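Local coordinates for putative cell surface protein (PDB 4OFQ), which probably serves as a cell-surface adhesin of Streptococcus pyogenes, an antigen I/II-family protein whose C-terminal region folds as a calcium-binding beta sandwich, at residues Lys18-Asp23 with Leu39-Lys44; Ile65-Tyr70 with Gln169-Asp174; Val81-Lys86 with Asn152-Leu157; Leu97-Val102 with Glu126-Val131. All blocks are in the same frame, centred on the assembly; numbering follows the deposited sequence. Where two conformers were deposited one is given.

Contact 1. Residues Lys18-Asp23 with Leu39-Lys44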
# COMPACT_ATOMS: atom_id res chain seq x y z
N LYS A 18 14.67 -7.99 -7.61
CA LYS A 18 13.81 -6.83 -7.44
C LYS A 18 13.72 -6.48 -5.95
O LYS A 18 13.87 -7.35 -5.09
CB LYS A 18 12.42 -7.06 -8.04
CG LYS A 18 11.54 -5.81 -8.05
CD LYS A 18 10.29 -5.99 -8.91
CE LYS A 18 9.25 -6.94 -8.29
NZ LYS A 18 8.00 -6.97 -9.13
N THR A 19 13.52 -5.19 -5.67
CA THR A 19 13.22 -4.75 -4.31
C THR A 19 12.10 -3.71 -4.40
O THR A 19 11.77 -3.24 -5.47
CB THR A 19 14.45 -4.16 -3.62
OG1 THR A 19 14.15 -3.94 -2.23
CG2 THR A 19 14.86 -2.87 -4.28
N ILE A 20 11.48 -3.41 -3.26
CA ILE A 20 10.47 -2.36 -3.20
C ILE A 20 11.01 -1.34 -2.19
O ILE A 20 11.59 -1.72 -1.17
CB ILE A 20 9.09 -2.92 -2.76
CG1 ILE A 20 8.05 -1.79 -2.65
CG2 ILE A 20 9.19 -3.70 -1.43
CD1 ILE A 20 6.66 -2.29 -2.35
N VAL A 21 10.84 -0.06 -2.48
CA VAL A 21 11.49 0.98 -1.69
C VAL A 21 10.50 2.03 -1.19
O VAL A 21 9.49 2.30 -1.84
CB VAL A 21 12.62 1.67 -2.48
CG1 VAL A 21 13.71 0.67 -2.83
CG2 VAL A 21 12.06 2.32 -3.73
N ASP A 22 10.79 2.62 -0.03
CA ASP A 22 9.92 3.67 0.48
C ASP A 22 10.32 5.02 -0.10
O ASP A 22 11.17 5.09 -1.01
CB ASP A 22 9.87 3.70 2.01
CG ASP A 22 11.19 4.06 2.66
OD1 ASP A 22 12.14 4.51 1.97
OD2 ASP A 22 11.28 3.91 3.89
N ASP A 23 9.72 6.08 0.44
CA ASP A 23 9.95 7.45 -0.03
C ASP A 23 11.35 7.95 0.28
O ASP A 23 11.77 8.99 -0.23
CB ASP A 23 8.88 8.41 0.54
CG ASP A 23 8.83 8.42 2.06
OD1 ASP A 23 9.29 7.45 2.71
OD2 ASP A 23 8.32 9.42 2.63
N LEU A 39 3.26 1.25 -4.98
CA LEU A 39 4.38 0.34 -4.81
C LEU A 39 5.46 0.65 -5.84
O LEU A 39 5.25 0.48 -7.04
CB LEU A 39 3.93 -1.12 -4.97
CG LEU A 39 2.70 -1.46 -4.13
CD1 LEU A 39 2.34 -2.92 -4.28
CD2 LEU A 39 2.99 -1.12 -2.67
N THR A 40 6.63 1.07 -5.36
CA THR A 40 7.73 1.38 -6.26
C THR A 40 8.84 0.35 -6.15
O THR A 40 9.46 0.21 -5.10
CB THR A 40 8.29 2.79 -6.00
OG1 THR A 40 7.27 3.75 -6.31
CG2 THR A 40 9.51 3.06 -6.90
N TYR A 41 9.05 -0.38 -7.24
CA TYR A 41 10.04 -1.42 -7.31
C TYR A 41 11.25 -0.97 -8.10
O TYR A 41 11.12 -0.19 -9.07
CB TYR A 41 9.46 -2.66 -7.99
CG TYR A 41 8.27 -3.29 -7.30
CD1 TYR A 41 8.45 -4.16 -6.22
CD2 TYR A 41 6.98 -3.08 -7.77
CE1 TYR A 41 7.36 -4.76 -5.60
CE2 TYR A 41 5.89 -3.67 -7.16
CZ TYR A 41 6.09 -4.52 -6.08
OH TYR A 41 5.00 -5.09 -5.48
N VAL A 42 12.41 -1.48 -7.72
CA VAL A 42 13.63 -1.29 -8.50
C VAL A 42 14.10 -2.69 -8.87
O VAL A 42 14.37 -3.51 -8.00
CB VAL A 42 14.70 -0.55 -7.67
CG1 VAL A 42 15.97 -0.30 -8.50
CG2 VAL A 42 14.14 0.77 -7.11
N ALA A 43 14.15 -2.97 -10.17
CA ALA A 43 14.46 -4.30 -10.65
C ALA A 43 15.76 -4.26 -11.42
O ALA A 43 16.02 -3.30 -12.16
CB ALA A 43 13.34 -4.83 -11.54
N LYS A 44 16.57 -5.30 -11.24
CA LYS A 44 17.84 -5.40 -11.96
C LYS A 44 17.81 -6.52 -12.99
O LYS A 44 17.37 -7.64 -12.70
CB LYS A 44 19.01 -5.65 -11.00
CG LYS A 44 20.34 -5.91 -11.73
CD LYS A 44 21.52 -6.07 -10.76
CE LYS A 44 21.54 -7.44 -10.13
NZ LYS A 44 22.74 -7.66 -9.27
O HOH W 1 6.93 1.36 -2.47

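Contact 2. Residues Ile65-Tyr70 with Gln169-Asp174. With CA (calcium ion), chain C.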
# COMPACT_ATOMS: atom_id res chain seq x y z
N ILE A 65 15.14 -10.81 -22.87
CA ILE A 65 13.78 -10.55 -22.41
C ILE A 65 13.83 -10.34 -20.90
O ILE A 65 14.55 -11.07 -20.21
CB ILE A 65 12.84 -11.73 -22.72
CG1 ILE A 65 12.67 -11.88 -24.24
CG2 ILE A 65 11.48 -11.55 -22.01
CD1 ILE A 65 11.99 -13.15 -24.67
N TYR A 66 13.10 -9.34 -20.41
CA TYR A 66 12.94 -9.16 -18.97
C TYR A 66 11.45 -9.20 -18.67
O TYR A 66 10.66 -8.62 -19.41
CB TYR A 66 13.54 -7.83 -18.51
CG TYR A 66 13.84 -7.80 -17.01
CD1 TYR A 66 14.85 -8.57 -16.48
CD2 TYR A 66 13.09 -7.00 -16.14
CE1 TYR A 66 15.13 -8.56 -15.11
CE2 TYR A 66 13.36 -6.98 -14.76
CZ TYR A 66 14.38 -7.76 -14.26
OH TYR A 66 14.69 -7.77 -12.91
N VAL A 67 11.06 -9.87 -17.59
CA VAL A 67 9.64 -10.06 -17.28
C VAL A 67 9.37 -9.55 -15.88
O VAL A 67 10.14 -9.81 -14.97
CB VAL A 67 9.23 -11.58 -17.35
CG1 VAL A 67 7.87 -11.82 -16.71
CG2 VAL A 67 9.21 -12.07 -18.80
N ASP A 68 8.28 -8.81 -15.72
CA ASP A 68 7.84 -8.49 -14.38
C ASP A 68 6.51 -9.16 -14.17
O ASP A 68 5.52 -8.80 -14.80
CB ASP A 68 7.71 -6.99 -14.14
CG ASP A 68 7.35 -6.68 -12.70
OD1 ASP A 68 6.23 -7.04 -12.28
OD2 ASP A 68 8.19 -6.08 -11.99
N ASP A 69 6.50 -10.15 -13.29
CA ASP A 69 5.32 -10.93 -12.96
C ASP A 69 4.74 -10.40 -11.65
O ASP A 69 5.18 -10.77 -10.55
CB ASP A 69 5.71 -12.41 -12.84
CG ASP A 69 4.53 -13.32 -12.53
OD1 ASP A 69 3.43 -12.81 -12.22
OD2 ASP A 69 4.70 -14.56 -12.60
N TYR A 70 3.76 -9.52 -11.77
CA TYR A 70 3.08 -8.97 -10.59
C TYR A 70 1.88 -9.86 -10.28
O TYR A 70 1.33 -10.50 -11.18
CB TYR A 70 2.61 -7.54 -10.86
CG TYR A 70 1.66 -7.41 -12.05
CD1 TYR A 70 2.16 -7.19 -13.34
CD2 TYR A 70 0.29 -7.49 -11.89
CE1 TYR A 70 1.30 -7.08 -14.43
CE2 TYR A 70 -0.58 -7.37 -12.97
CZ TYR A 70 -0.07 -7.16 -14.24
OH TYR A 70 -0.94 -7.03 -15.31
N GLN A 169 7.62 -10.51 -8.91
CA GLN A 169 8.81 -11.30 -9.21
C GLN A 169 9.25 -11.00 -10.64
O GLN A 169 8.43 -10.93 -11.54
CB GLN A 169 8.52 -12.79 -9.04
CG GLN A 169 9.75 -13.70 -9.17
CD GLN A 169 9.43 -15.16 -9.02
OE1 GLN A 169 8.27 -15.56 -9.02
NE2 GLN A 169 10.47 -15.98 -8.88
N THR A 170 10.55 -10.81 -10.85
CA THR A 170 11.06 -10.70 -12.21
C THR A 170 11.73 -11.99 -12.69
O THR A 170 12.09 -12.86 -11.91
CB THR A 170 12.02 -9.51 -12.34
OG1 THR A 170 13.18 -9.75 -11.54
CG2 THR A 170 11.33 -8.23 -11.86
N TYR A 171 11.85 -12.09 -14.01
CA TYR A 171 12.56 -13.15 -14.68
C TYR A 171 13.40 -12.50 -15.77
O TYR A 171 13.07 -11.42 -16.26
CB TYR A 171 11.59 -14.12 -15.34
CG TYR A 171 10.65 -14.82 -14.40
CD1 TYR A 171 11.10 -15.84 -13.59
CD2 TYR A 171 9.30 -14.50 -14.36
CE1 TYR A 171 10.23 -16.51 -12.74
CE2 TYR A 171 8.43 -15.15 -13.51
CZ TYR A 171 8.91 -16.16 -12.70
OH TYR A 171 8.06 -16.83 -11.85
N GLN A 172 14.45 -13.19 -16.17
CA GLN A 172 15.35 -12.70 -17.20
C GLN A 172 15.59 -13.86 -18.15
O GLN A 172 15.86 -14.98 -17.70
CB GLN A 172 16.64 -12.32 -16.49
CG GLN A 172 17.74 -11.77 -17.31
CD GLN A 172 18.87 -11.29 -16.42
OE1 GLN A 172 18.63 -10.70 -15.36
NE2 GLN A 172 20.11 -11.56 -16.83
N ILE A 173 15.46 -13.62 -19.46
CA ILE A 173 15.72 -14.66 -20.45
C ILE A 173 16.77 -14.16 -21.43
O ILE A 173 16.49 -13.26 -22.23
CB ILE A 173 14.45 -15.09 -21.23
CG1 ILE A 173 13.31 -15.43 -20.26
CG2 ILE A 173 14.76 -16.27 -22.16
CD1 ILE A 173 11.98 -15.69 -20.98
N ASP A 174 17.97 -14.73 -21.34
CA ASP A 174 19.10 -14.31 -22.15
C ASP A 174 19.49 -15.47 -23.06
O ASP A 174 19.70 -16.59 -22.59
CB ASP A 174 20.30 -13.97 -21.26
CG ASP A 174 19.94 -13.03 -20.12
OD1 ASP A 174 19.11 -12.12 -20.34
OD2 ASP A 174 20.49 -13.21 -19.01
CA CA C . 1.21 -12.31 -12.80
O HOH W 2 17.31 -10.40 -20.47
O HOH W 3 -0.58 -13.00 -11.43

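Contact 3. Residues Val81-Lys86 with Asn152-Leu157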
# COMPACT_ATOMS: atom_id res chain seq x y z
N VAL A 81 3.48 2.78 -14.00
CA VAL A 81 4.22 3.93 -14.51
C VAL A 81 5.69 3.53 -14.58
O VAL A 81 6.27 3.13 -13.56
CB VAL A 81 4.09 5.17 -13.60
CG1 VAL A 81 5.02 6.32 -14.08
CG2 VAL A 81 2.63 5.62 -13.52
N VAL A 82 6.28 3.59 -15.77
CA VAL A 82 7.70 3.27 -15.89
C VAL A 82 8.48 4.53 -15.61
O VAL A 82 8.53 5.44 -16.45
CB VAL A 82 8.04 2.72 -17.28
CG1 VAL A 82 9.53 2.40 -17.40
CG2 VAL A 82 7.24 1.48 -17.55
N ASN A 83 9.09 4.62 -14.44
CA ASN A 83 9.82 5.83 -14.08
C ASN A 83 11.11 5.97 -14.88
O ASN A 83 11.47 7.07 -15.33
CB ASN A 83 10.05 5.88 -12.57
CG ASN A 83 8.76 5.74 -11.79
OD1 ASN A 83 7.83 6.52 -11.99
ND2 ASN A 83 8.68 4.73 -10.95
N SER A 84 11.81 4.86 -15.07
CA SER A 84 13.00 4.87 -15.90
C SER A 84 13.43 3.43 -16.18
O SER A 84 13.13 2.52 -15.41
CB SER A 84 14.13 5.61 -15.19
OG SER A 84 14.43 4.97 -13.96
N ILE A 85 14.11 3.23 -17.30
CA ILE A 85 14.80 1.97 -17.56
C ILE A 85 16.17 2.37 -18.09
O ILE A 85 16.28 2.93 -19.19
CB ILE A 85 14.09 1.10 -18.60
CG1 ILE A 85 12.62 0.88 -18.21
CG2 ILE A 85 14.80 -0.25 -18.74
CD1 ILE A 85 11.85 0.01 -19.21
N LYS A 86 17.21 2.10 -17.30
CA LYS A 86 18.53 2.64 -17.58
C LYS A 86 19.63 1.62 -17.46
O LYS A 86 19.63 0.78 -16.55
CB LYS A 86 18.82 3.84 -16.65
CG LYS A 86 18.05 5.10 -17.02
CD LYS A 86 18.41 6.27 -16.11
CE LYS A 86 18.17 7.60 -16.82
NZ LYS A 86 16.84 7.68 -17.47
N ASN A 152 12.81 1.01 -12.99
CA ASN A 152 12.16 1.65 -11.85
C ASN A 152 10.68 1.78 -12.18
O ASN A 152 10.31 2.55 -13.06
CB ASN A 152 12.80 3.02 -11.61
CG ASN A 152 12.42 3.61 -10.28
OD1 ASN A 152 11.25 3.87 -10.02
ND2 ASN A 152 13.42 3.85 -9.44
N LEU A 153 9.85 1.02 -11.46
CA LEU A 153 8.46 0.77 -11.85
C LEU A 153 7.52 1.08 -10.69
O LEU A 153 7.80 0.66 -9.58
CB LEU A 153 8.29 -0.72 -12.18
CG LEU A 153 9.28 -1.32 -13.18
CD1 LEU A 153 9.07 -2.84 -13.35
CD2 LEU A 153 9.14 -0.59 -14.52
N SER A 154 6.42 1.78 -10.95
CA SER A 154 5.44 2.03 -9.87
C SER A 154 4.07 1.45 -10.23
O SER A 154 3.56 1.71 -11.32
CB SER A 154 5.30 3.53 -9.60
OG SER A 154 6.52 4.06 -9.13
N PHE A 155 3.47 0.71 -9.29
CA PHE A 155 2.12 0.15 -9.47
C PHE A 155 1.19 0.64 -8.35
O PHE A 155 1.63 0.89 -7.22
CB PHE A 155 2.13 -1.38 -9.36
CG PHE A 155 2.86 -2.10 -10.47
CD1 PHE A 155 2.22 -2.38 -11.68
CD2 PHE A 155 4.14 -2.58 -10.27
CE1 PHE A 155 2.87 -3.08 -12.68
CE2 PHE A 155 4.81 -3.29 -11.28
CZ PHE A 155 4.17 -3.54 -12.47
N LYS A 156 -0.10 0.72 -8.67
CA LYS A 156 -1.16 0.83 -7.65
C LYS A 156 -1.84 -0.54 -7.45
O LYS A 156 -1.77 -1.41 -8.32
CB LYS A 156 -2.23 1.82 -8.09
CG LYS A 156 -1.68 3.12 -8.65
CD LYS A 156 -1.20 4.05 -7.56
CE LYS A 156 -0.71 5.37 -8.18
NZ LYS A 156 -0.27 6.37 -7.15
N LEU A 157 -2.52 -0.70 -6.32
CA LEU A 157 -3.32 -1.91 -6.04
C LEU A 157 -4.72 -1.81 -6.67
O LEU A 157 -5.24 -0.71 -6.89
CB LEU A 157 -3.47 -2.08 -4.53
CG LEU A 157 -2.18 -2.22 -3.72
CD1 LEU A 157 -2.47 -2.27 -2.22
CD2 LEU A 157 -1.44 -3.47 -4.17

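Contact 4. Residues Leu97-Val102 with Glu126-Val131. With CA (calcium ion), chain C.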
# COMPACT_ATOMS: atom_id res chain seq x y z
N LEU A 97 13.61 -1.25 -26.26
CA LEU A 97 12.87 -2.41 -25.75
C LEU A 97 11.40 -2.34 -26.11
O LEU A 97 10.76 -1.29 -25.92
CB LEU A 97 12.96 -2.46 -24.22
CG LEU A 97 14.36 -2.50 -23.59
CD1 LEU A 97 14.25 -2.24 -22.10
CD2 LEU A 97 15.01 -3.85 -23.85
N GLU A 98 10.85 -3.45 -26.59
CA GLU A 98 9.42 -3.57 -26.77
C GLU A 98 8.82 -3.76 -25.40
O GLU A 98 9.23 -4.67 -24.67
CB GLU A 98 9.08 -4.79 -27.61
CG GLU A 98 9.70 -4.81 -29.00
CD GLU A 98 9.07 -5.85 -29.89
OE1 GLU A 98 8.45 -6.79 -29.36
OE2 GLU A 98 9.21 -5.72 -31.13
N MET A 99 7.87 -2.92 -25.03
CA MET A 99 7.15 -3.11 -23.77
C MET A 99 5.80 -3.75 -24.07
O MET A 99 4.96 -3.15 -24.74
CB MET A 99 6.93 -1.78 -23.05
CG MET A 99 6.18 -1.95 -21.73
SD MET A 99 6.06 -0.45 -20.73
CE MET A 99 7.72 0.18 -20.75
N ARG A 100 5.60 -4.98 -23.59
CA ARG A 100 4.38 -5.72 -23.89
C ARG A 100 3.62 -6.08 -22.62
O ARG A 100 4.15 -6.76 -21.74
CB ARG A 100 4.70 -7.01 -24.68
CG ARG A 100 5.18 -6.78 -26.11
CD ARG A 100 5.64 -8.10 -26.71
NE ARG A 100 6.12 -7.96 -28.08
CZ ARG A 100 5.44 -8.34 -29.16
NH1 ARG A 100 4.24 -8.90 -29.03
NH2 ARG A 100 5.97 -8.17 -30.36
N HIS A 101 2.38 -5.61 -22.52
CA HIS A 101 1.56 -5.95 -21.38
C HIS A 101 0.83 -7.23 -21.77
O HIS A 101 -0.11 -7.19 -22.58
CB HIS A 101 0.57 -4.83 -21.04
CG HIS A 101 -0.09 -5.00 -19.70
ND1 HIS A 101 -1.12 -4.20 -19.27
CD2 HIS A 101 0.15 -5.88 -18.69
CE1 HIS A 101 -1.49 -4.56 -18.06
NE2 HIS A 101 -0.74 -5.58 -17.68
N VAL A 102 1.28 -8.36 -21.24
CA VAL A 102 0.70 -9.64 -21.62
C VAL A 102 -0.39 -10.08 -20.63
O VAL A 102 -0.09 -10.44 -19.49
CB VAL A 102 1.77 -10.73 -21.73
CG1 VAL A 102 1.14 -12.05 -22.15
CG2 VAL A 102 2.84 -10.28 -22.72
N GLU A 126 -1.16 -12.41 -15.58
CA GLU A 126 -0.69 -11.25 -16.33
C GLU A 126 0.76 -10.93 -16.00
O GLU A 126 1.21 -11.15 -14.88
CB GLU A 126 -1.55 -10.02 -16.03
CG GLU A 126 -3.04 -10.23 -16.21
CD GLU A 126 -3.86 -9.04 -15.78
OE1 GLU A 126 -3.29 -8.06 -15.21
OE2 GLU A 126 -5.09 -9.08 -15.98
N PHE A 127 1.49 -10.40 -16.97
CA PHE A 127 2.83 -9.92 -16.71
C PHE A 127 3.21 -8.87 -17.75
O PHE A 127 2.52 -8.71 -18.76
CB PHE A 127 3.83 -11.10 -16.71
CG PHE A 127 3.88 -11.87 -18.00
CD1 PHE A 127 2.97 -12.90 -18.24
CD2 PHE A 127 4.87 -11.62 -18.95
CE1 PHE A 127 3.04 -13.65 -19.43
CE2 PHE A 127 4.94 -12.36 -20.15
CZ PHE A 127 4.02 -13.37 -20.37
N TYR A 128 4.26 -8.11 -17.46
CA TYR A 128 4.87 -7.27 -18.48
C TYR A 128 6.15 -7.93 -18.94
O TYR A 128 6.85 -8.56 -18.14
CB TYR A 128 5.26 -5.92 -17.93
CG TYR A 128 4.13 -4.93 -17.85
CD1 TYR A 128 3.37 -4.82 -16.70
CD2 TYR A 128 3.83 -4.12 -18.95
CE1 TYR A 128 2.32 -3.90 -16.63
CE2 TYR A 128 2.79 -3.20 -18.88
CZ TYR A 128 2.05 -3.10 -17.72
OH TYR A 128 1.02 -2.21 -17.64
N MET A 129 6.45 -7.80 -20.22
CA MET A 129 7.74 -8.22 -20.72
C MET A 129 8.39 -7.10 -21.52
O MET A 129 7.68 -6.31 -22.16
CB MET A 129 7.65 -9.55 -21.50
CG MET A 129 6.82 -9.53 -22.77
SD MET A 129 6.53 -11.19 -23.44
CE MET A 129 8.19 -11.86 -23.55
N TRP A 130 9.71 -7.00 -21.43
CA TRP A 130 10.47 -6.04 -22.24
C TRP A 130 11.40 -6.85 -23.15
O TRP A 130 12.14 -7.73 -22.68
CB TRP A 130 11.29 -5.10 -21.36
CG TRP A 130 10.47 -4.07 -20.67
CD1 TRP A 130 10.22 -2.81 -21.11
CD2 TRP A 130 9.76 -4.22 -19.43
NE1 TRP A 130 9.41 -2.15 -20.20
CE2 TRP A 130 9.12 -2.99 -19.16
CE3 TRP A 130 9.62 -5.26 -18.51
CZ2 TRP A 130 8.33 -2.78 -18.02
CZ3 TRP A 130 8.83 -5.05 -17.36
CH2 TRP A 130 8.21 -3.81 -17.14
N VAL A 131 11.34 -6.60 -24.46
CA VAL A 131 12.08 -7.40 -25.43
C VAL A 131 13.04 -6.50 -26.19
O VAL A 131 12.63 -5.48 -26.73
CB VAL A 131 11.13 -8.08 -26.45
CG1 VAL A 131 11.93 -8.93 -27.47
CG2 VAL A 131 10.08 -8.92 -25.73
CA CA C . 1.21 -12.31 -12.80
O HOH W 3 -0.58 -13.00 -11.43

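Contact 1. Residues Lys18-Asp23 with Leu39-Lys44
K18 lies over one face of the Y41 ring: its NZ sits 4.0 Å from the ring centroid, only 7° off the normal, and CE follows on the same face. T19 O is near the ring plane at the edge, while I20 CB approaches obliquely. The two strands are antiparallel neighbours in one sheet of the beta sandwich of the antigen I/II C2 domain. NZ is also covalently joined to CG of N168, an intramolecular isopeptide bond that ties strand 17-20 to strand 164-174 in the facing sheet. That nitrogen is therefore best read as an uncharged amide nitrogen packed over the ring face, its one hydrogen going to D68 OD2, rather than as a full cation-pi contact. The lysine reaches there by a bend at chi3 (72°) that turns CE over the ring, after CD has passed Y41 CB at 3.6 Å. I20, on the same side of the sheet as K18, Y41 and A43, extends CG1 anti to its backbone N (chi1 178°), and its CD1 meets L39 CD2 at 3.9 Å. On the reverse side T19 and V42 run alongside each other. Their backbones exchange two bonds, T19 N to V42 O at 3.0 Å and V42 N to T19 O at 2.9 Å. V21 N donates to T40 O, and beyond it a single water bridges the strands, giving a proton to V21 O at 2.8 Å and accepting one from T40 N at 2.9 Å.

Contact 2. Residues Ile65-Tyr70 with Gln169-Asp174
Y66 and T170 meet through their hydroxyls, with T170 OG1 donating to Y66 OH at 2.8 Å. Two torsions make this possible: Y66 CG stands anti to the backbone N (chi1 -160°), with the ring crossing obliquely to T170, and T170 OG1 sits between its own backbone N and carbonyl carbon (chi1 65°), where it faces the phenol. The Y66 hydroxyl also makes a weak bond to K44 O. Y171 O lies over one face of the Y66 ring, 3.4 Å from CD1, and still accepts from V67 N.

On the other side of the sheet V67 and D69 lie at the edge of the Y171 ring, near its plane: V67 CG1 is 3.8 Å from Y171 CD2, and D69 OD2 is 3.9 Å from Y171 CE2. D69 runs alongside the tyrosine, and its OD1 binds the calcium ion. At the far end, Q172 NE2 bonds D174 OD2 on its syn lone pair at 2.8 Å and also reaches D46 O.

Six backbone bonds join the antiparallel strands. Calcium is held by D69 OD1 and Y70 O, each at 2.4 Å, with V124 O, E126 O and a water. A single carboxylate among carbonyl oxygens suggests that the ion's charge is only partly offset by its ligands, and that the binding depends on the backbone here staying in place.

Contact 3. Residues Val81-Lys86 with Asn152-Leu157
N83 reaches across to N152 and S154 with its side chain. CB, pointing toward the opposite strand, lies 3.4 Å from N152 O. CG, held beside the backbone N by chi1 of -55°, lies 3.6 Å from N152 OD1. At the tip, the nearest atom across from N83 OD1 is S154 OG, at 4.0 Å, while ND2 uses its protons on two acceptors. It donates to S154 OG at 2.9 Å, an almost straight bond in the plane of the N83 amide, and to N152 OD1, also at 2.9 Å, with the acceptor tilted 22° from that plane. The N83 and N152 amides are turned 72° to one another, so they cross rather than stack. S154 OG has a second partner in T40 OG1 on the next strand, which carries the polar chain one strand further.

On the opposite face of the sheet, V82 and L153 run side by side, with V82 CG2 4.1 Å from L153 CD2; W130 of the other sheet packs against L153. V81 and S154 form a regular hydrogen-bonded pair, but beyond V82 the register slips by one. N83 N donates to N152 O at 2.8 Å, S84 N makes a weak bond to the same oxygen, and N152 N returns one to S84 O. N83 itself has almost helical backbone angles. Two residues set against one, sharing a single carbonyl, make this a classic beta bulge in an antiparallel sheet.

Contact 4. Residues Leu97-Val102 with Glu126-Val131
H101 and Y128 lie as an offset stack, ring planes 5° apart and centroids 4.0 Å from each other, with H101 CD2 over the tyrosine ring toward its rim. On the other face of the sheet V102 sits on F127: its CB is 3.9 Å from the phenyl centroid, and CG1 touches CZ at 3.6 Å. M99 runs alongside W130, but the end of its chain is modelled too close to the indole, so the oblique Met-aromatic approach of SD to the five-membered ring is tentative. W130 NE1, buried here, has no polar partner in the model. E98 is gripped side-on by R100 of its own strand, both NE and NH2 donating to E98 OE1, with NE at 2.9 Å.

Further out, partners fix the stacked rings. H101 NE2 bonds Y70 OH, and Y128 OH bonds G77 O, while the ring of H78 meets H101 edge-to-face. Helix 110-119 packs on F127 and M129. Just before the strand, E126 O binds calcium at 2.4 Å. Six backbone bonds pair the strands, with H101 and Y128 at a non-hydrogen-bonded position: an antiparallel ladder with a cross-strand aromatic stack, at the outer edge of the calcium-bearing sheet of the beta sandwich.

In the fold
Contacts 1 and 3 belong to one sheet, their centres 9 Å apart, sharing the junction of strands 38-45 and 149-157; Y41 N reaches L153 O at 2.8 Å. Contacts 2 and 4, also 9 Å apart, lie in the facing sheet, where Y66 O and W130 N are 2.8 Å apart. Calcium links these two, and Y70 OH comes within 2.6 Å of E126 OE1. Between the sheets, F155 and L153 of contact 3 meet D68, and the isopeptide at K18 crosses from contact 1 to the strand of contact 2; the side chain of K18 is about 9 Å from the calcium. Contacts 1 and 4 do not touch: their nearest atoms are about 7 Å apart.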